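Local coordinates for protein ATPase BagA (Mycobacterium tuberculosis H37Rv, PDB 6BS3) that forms, with BagB, a heterodimeric ATPase whose hydrolysis of ATP is required for resistance to nitric oxide and to elevated glycerol, at residues Ala46-Arg50 against Ala82-Val88; Leu72-Leu77 against Asn89-Asp94. One frame throughout, in Å; residues are numbered along the deposited sequence.

How the contacts relate
Strand 86-92 is the element that contacts 1 and 2 share, each engaging a different end of it, with centres about 19 Å apart. Along the chain the segments alternate: 46-50, 72-77, 82-88 and then 89-94, the last two running on without a break. Contact 1 sets the start of the strand and the turn before it against the loop joining helix 34-46 to strand 51-56. Contact 2 pairs its far half with the entry to strand 77-82. Contact 1 thus ties the hairpin's turn to the parallel core of a P-loop ATPase, and contact 2 holds the hairpin's own open end together, with strand 86-92 on the core side and 77-82 at the margin.

Contact 1: Ala46-Arg50 against Ala82-Val88; sequences AAGGR and AERGGQV
The guanidinium of R84 approaches the A47-G48 backbone obliquely, its NH2 3.8 Å from G48 N. Within its own segment, E83 OE1 forms a salt bridge of 2.8 Å with R84 NH1. A bend at chi3 (-54°) turns the arginine chain back toward the loop. The E83 carbonyl receives G48 N in a nearly straight bond (2.9 Å, 170° at the hydrogen), the donor tilted 28° from the carbonyl plane; A47 CA adds a CH...O contact to the same oxygen. Further along, Q87 N meets R50 O at 2.8 Å, almost along the C=O axis. Between these two bonds the backbones close up at G86, whose CA lies 3.1 Å from A46 O, an oxygen that also accepts R50 N. A46 CB touches both A82 CB (3.5 Å) and V88 CG2 (3.7 Å), roughly at right angles, and V88 continues onto helix 34-46 and L54. R50 starts away from the hairpin, its NE bonded to L45 O. The Q87 backbone bonds V52 as well, where strands 86-92 and 51-56 start their parallel pairing. A helix-to-strand loop thus receives the turn of antiparallel hairpin 77-92 where it joins the parallel strands of the P-loop ATPase sheet.

Contact 2: Leu72-Leu77 against Asn89-Asp94; sequences LPYQEL and NALAID
L77 and A90 form an antiparallel hydrogen-bonded pair: A90 N gives a bond of 2.7 Å to L77 O, and L77 N returns one of 3.1 Å to A90 O. E76 CA adds a CH...O contact to that oxygen. Beyond it the chains part, and a water continues the ladder, accepting from A92 N at 2.9 Å within donating range of P73 O and Q75 O. Side chains pack on both sides of the strand. L72 puts CD1 3.9 Å from A90 CB, and its CB rests by A92. Y74, with CG anti to its own nitrogen (chi1 -172°), brings CD1 3.7 Å from L91 CD1; the D94 carbonyl oxygen sits 4.3 Å above the centre of one ring face, while A92 O lies at the ring edge. In the next shell, an inverse gamma turn centred on Y74, with Q75 N bonded to P73 O, sets the course of the loop, and E101 takes the tyrosine hydroxyl. E76 is held by R147 and Y156, and D94 caps A97 N at the start of helix 95-107. This is the open end of a beta-hairpin, where one of the sheet's two outermost strands, 77-82, begins and its neighbour runs out into a capped helix.

Contact 1: Ala46-Arg50 against Ala82-Val88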
loop_
_atom_site.group_PDB
_atom_site.type_symbol
_atom_site.label_atom_id
_atom_site.label_comp_id
_atom_site.label_asym_id
_atom_site.label_seq_id
_atom_site.Cartn_x
_atom_site.Cartn_y
_atom_site.Cartn_z
ATOM N N ALA A 46 -1.313 27.273 -4.043
ATOM C CA ALA A 46 -0.621 28.143 -5.002
ATOM C C ALA A 46 -1.539 29.126 -5.702
ATOM O O ALA A 46 -1.053 30.153 -6.166
ATOM C CB ALA A 46 0.151 27.329 -6.024
ATOM N N ALA A 47 -2.849 28.843 -5.777
ATOM C CA ALA A 47 -3.832 29.736 -6.415
ATOM C C ALA A 47 -3.741 31.195 -5.915
ATOM O O ALA A 47 -3.521 31.428 -4.731
ATOM C CB ALA A 47 -5.238 29.195 -6.229
ATOM N N GLY A 48 -3.823 32.140 -6.845
ATOM C CA GLY A 48 -3.741 33.567 -6.565
ATOM C C GLY A 48 -2.333 34.118 -6.531
ATOM O O GLY A 48 -1.987 34.851 -5.603
ATOM N N GLY A 49 -1.524 33.766 -7.535
ATOM C CA GLY A 49 -0.144 34.236 -7.673
ATOM C C GLY A 49 0.810 33.830 -6.558
ATOM O O GLY A 49 1.755 34.565 -6.267
ATOM N N ARG A 50 0.570 32.672 -5.920
ATOM C CA ARG A 50 1.418 32.143 -4.845
ATOM C C ARG A 50 2.404 31.089 -5.394
ATOM O O ARG A 50 2.216 30.592 -6.503
ATOM C CB ARG A 50 0.573 31.577 -3.687
ATOM C CG ARG A 50 -0.489 32.567 -3.165
ATOM C CD ARG A 50 -0.600 32.586 -1.656
ATOM N NE ARG A 50 -0.849 31.254 -1.105
ATOM C CZ ARG A 50 -0.722 30.935 0.178
ATOM N NH1 ARG A 50 -0.355 31.849 1.065
ATOM N NH2 ARG A 50 -0.955 29.694 0.584
ATOM N N ALA A 82 -0.888 27.170 -11.225
ATOM C CA ALA A 82 -2.105 27.157 -10.414
ATOM C C ALA A 82 -3.018 28.286 -10.911
ATOM O O ALA A 82 -2.588 29.105 -11.715
ATOM C CB ALA A 82 -1.756 27.375 -8.959
ATOM N N GLU A 83 -4.267 28.329 -10.430
ATOM C CA GLU A 83 -5.268 29.357 -10.726
ATOM C C GLU A 83 -4.731 30.772 -10.491
ATOM O O GLU A 83 -4.075 31.026 -9.478
ATOM C CB GLU A 83 -6.488 29.158 -9.819
ATOM C CG GLU A 83 -7.526 28.172 -10.321
ATOM C CD GLU A 83 -8.888 28.312 -9.662
ATOM O OE1 GLU A 83 -9.171 29.384 -9.072
ATOM O OE2 GLU A 83 -9.682 27.346 -9.745
ATOM N N ARG A 84 -5.001 31.679 -11.433
ATOM C CA ARG A 84 -4.648 33.105 -11.378
ATOM C C ARG A 84 -3.151 33.395 -11.106
ATOM O O ARG A 84 -2.817 34.208 -10.232
ATOM C CB ARG A 84 -5.554 33.878 -10.369
ATOM C CG ARG A 84 -7.067 33.636 -10.533
ATOM C CD ARG A 84 -7.916 34.288 -9.440
ATOM N NE ARG A 84 -7.513 33.910 -8.076
ATOM C CZ ARG A 84 -7.914 32.809 -7.445
ATOM N NH1 ARG A 84 -8.731 31.949 -8.045
ATOM N NH2 ARG A 84 -7.509 32.562 -6.208
ATOM N N GLY A 85 -2.280 32.774 -11.898
ATOM C CA GLY A 85 -0.838 33.027 -11.853
ATOM C C GLY A 85 -0.039 32.365 -10.752
ATOM O O GLY A 85 1.111 32.737 -10.503
ATOM N N GLY A 86 -0.632 31.390 -10.092
ATOM C CA GLY A 86 0.063 30.657 -9.057
ATOM C C GLY A 86 1.022 29.663 -9.675
ATOM O O GLY A 86 0.901 29.315 -10.852
ATOM N N GLN A 87 1.958 29.178 -8.878
ATOM C CA GLN A 87 2.959 28.254 -9.354
ATOM C C GLN A 87 3.249 27.151 -8.360
ATOM O O GLN A 87 3.442 27.400 -7.171
ATOM C CB GLN A 87 4.232 29.043 -9.679
ATOM C CG GLN A 87 5.461 28.220 -10.011
ATOM C CD GLN A 87 6.584 29.109 -10.461
ATOM O OE1 GLN A 87 6.374 30.150 -11.078
ATOM N NE2 GLN A 87 7.805 28.707 -10.182
ATOM N N VAL A 88 3.321 25.927 -8.878
ATOM C CA VAL A 88 3.720 24.758 -8.116
ATOM C C VAL A 88 5.066 24.252 -8.666
ATOM O O VAL A 88 5.159 23.892 -9.833
ATOM C CB VAL A 88 2.644 23.639 -8.066
ATOM C CG1 VAL A 88 3.147 22.436 -7.272
ATOM C CG2 VAL A 88 1.331 24.165 -7.486
#

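Contact 2: Leu72-Leu77 against Asn89-Asp94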
loop_
_atom_site.group_PDB
_atom_site.type_symbol
_atom_site.label_atom_id
_atom_site.label_comp_id
_atom_site.label_asym_id
_atom_site.label_seq_id
_atom_site.Cartn_x
_atom_site.Cartn_y
_atom_site.Cartn_z
ATOM N N LEU A 72 12.330 13.145 -12.524
ATOM C CA LEU A 72 12.787 14.489 -12.187
ATOM C C LEU A 72 14.191 14.497 -11.553
ATOM O O LEU A 72 14.490 13.651 -10.701
ATOM C CB LEU A 72 11.789 15.184 -11.227
ATOM C CG LEU A 72 10.363 15.440 -11.740
ATOM C CD1 LEU A 72 9.488 15.966 -10.633
ATOM C CD2 LEU A 72 10.346 16.426 -12.880
ATOM N N PRO A 73 15.044 15.483 -11.911
ATOM C CA PRO A 73 16.368 15.560 -11.280
ATOM C C PRO A 73 16.289 16.231 -9.907
ATOM O O PRO A 73 15.228 16.729 -9.506
ATOM C CB PRO A 73 17.179 16.396 -12.281
ATOM C CG PRO A 73 16.161 17.293 -12.907
ATOM C CD PRO A 73 14.855 16.558 -12.915
ATOM N N TYR A 74 17.414 16.262 -9.181
ATOM C CA TYR A 74 17.449 16.901 -7.872
ATOM C C TYR A 74 17.558 18.432 -8.014
ATOM O O TYR A 74 18.629 18.999 -7.849
ATOM C CB TYR A 74 18.555 16.280 -6.991
ATOM C CG TYR A 74 18.540 16.738 -5.545
ATOM C CD1 TYR A 74 17.345 16.807 -4.821
ATOM C CD2 TYR A 74 19.724 17.046 -4.882
ATOM C CE1 TYR A 74 17.332 17.207 -3.483
ATOM C CE2 TYR A 74 19.726 17.407 -3.533
ATOM C CZ TYR A 74 18.529 17.500 -2.843
ATOM O OH TYR A 74 18.550 17.904 -1.536
ATOM N N GLN A 75 16.435 19.081 -8.373
ATOM C CA GLN A 75 16.277 20.522 -8.605
ATOM C C GLN A 75 14.825 20.881 -8.393
ATOM O O GLN A 75 13.956 20.071 -8.718
ATOM C CB GLN A 75 16.591 20.897 -10.082
ATOM C CG GLN A 75 18.043 20.826 -10.521
ATOM C CD GLN A 75 18.142 20.889 -12.034
ATOM O OE1 GLN A 75 17.696 21.853 -12.680
ATOM N NE2 GLN A 75 18.743 19.866 -12.638
ATOM N N GLU A 76 14.550 22.120 -7.941
ATOM C CA GLU A 76 13.180 22.615 -7.762
ATOM C C GLU A 76 12.739 23.152 -9.104
ATOM O O GLU A 76 13.357 24.085 -9.616
ATOM C CB GLU A 76 13.115 23.687 -6.676
ATOM C CG GLU A 76 13.473 23.139 -5.308
ATOM C CD GLU A 76 14.062 24.148 -4.348
ATOM O OE1 GLU A 76 13.718 25.351 -4.424
ATOM O OE2 GLU A 76 14.855 23.718 -3.484
ATOM N N LEU A 77 11.744 22.504 -9.729
ATOM C CA LEU A 77 11.334 22.883 -11.089
ATOM C C LEU A 77 9.858 23.091 -11.189
ATOM O O LEU A 77 9.097 22.355 -10.553
ATOM C CB LEU A 77 11.772 21.792 -12.113
ATOM C CG LEU A 77 13.277 21.526 -12.306
ATOM C CD1 LEU A 77 13.521 20.128 -12.825
ATOM C CD2 LEU A 77 13.931 22.567 -13.212
ATOM N N ASN A 89 6.094 24.252 -7.812
ATOM C CA ASN A 89 7.417 23.699 -8.096
ATOM C C ASN A 89 7.481 22.289 -7.519
ATOM O O ASN A 89 6.804 22.005 -6.530
ATOM C CB ASN A 89 8.520 24.555 -7.470
ATOM C CG ASN A 89 8.903 25.762 -8.265
ATOM O OD1 ASN A 89 8.294 26.069 -9.278
ATOM N ND2 ASN A 89 9.938 26.471 -7.823
ATOM N N ALA A 90 8.317 21.410 -8.111
ATOM C CA ALA A 90 8.482 20.035 -7.637
ATOM C C ALA A 90 9.888 19.759 -7.164
ATOM O O ALA A 90 10.851 20.176 -7.810
ATOM C CB ALA A 90 8.098 19.032 -8.735
ATOM N N LEU A 91 10.017 19.028 -6.061
ATOM C CA LEU A 91 11.329 18.585 -5.599
ATOM C C LEU A 91 11.336 17.083 -5.259
ATOM O O LEU A 91 10.840 16.684 -4.211
ATOM C CB LEU A 91 11.955 19.437 -4.468
ATOM C CG LEU A 91 13.377 18.959 -4.015
ATOM C CD1 LEU A 91 14.468 19.171 -5.114
ATOM C CD2 LEU A 91 13.781 19.603 -2.702
ATOM N N ALA A 92 11.882 16.257 -6.159
ATOM C CA ALA A 92 12.033 14.817 -5.899
ATOM C C ALA A 92 13.403 14.719 -5.211
ATOM O O ALA A 92 14.432 14.908 -5.875
ATOM C CB ALA A 92 12.026 14.030 -7.211
ATOM N N ILE A 93 13.420 14.600 -3.865
ATOM C CA ILE A 93 14.701 14.556 -3.138
ATOM C C ILE A 93 15.483 13.280 -3.519
ATOM O O ILE A 93 14.937 12.175 -3.483
ATOM C CB ILE A 93 14.563 14.718 -1.587
ATOM C CG1 ILE A 93 13.917 16.074 -1.194
ATOM C CG2 ILE A 93 15.936 14.535 -0.894
ATOM C CD1 ILE A 93 13.486 16.168 0.353
ATOM N N ASP A 94 16.734 13.460 -3.934
ATOM C CA ASP A 94 17.658 12.387 -4.284
ATOM C C ASP A 94 18.533 12.240 -3.030
ATOM O O ASP A 94 19.332 13.137 -2.736
ATOM C CB ASP A 94 18.467 12.817 -5.522
ATOM C CG ASP A 94 19.534 11.869 -6.045
ATOM O OD1 ASP A 94 20.120 11.117 -5.235
ATOM O OD2 ASP A 94 19.812 11.907 -7.259
HETATM O O HOH W 1 12.665 17.703 -8.588
#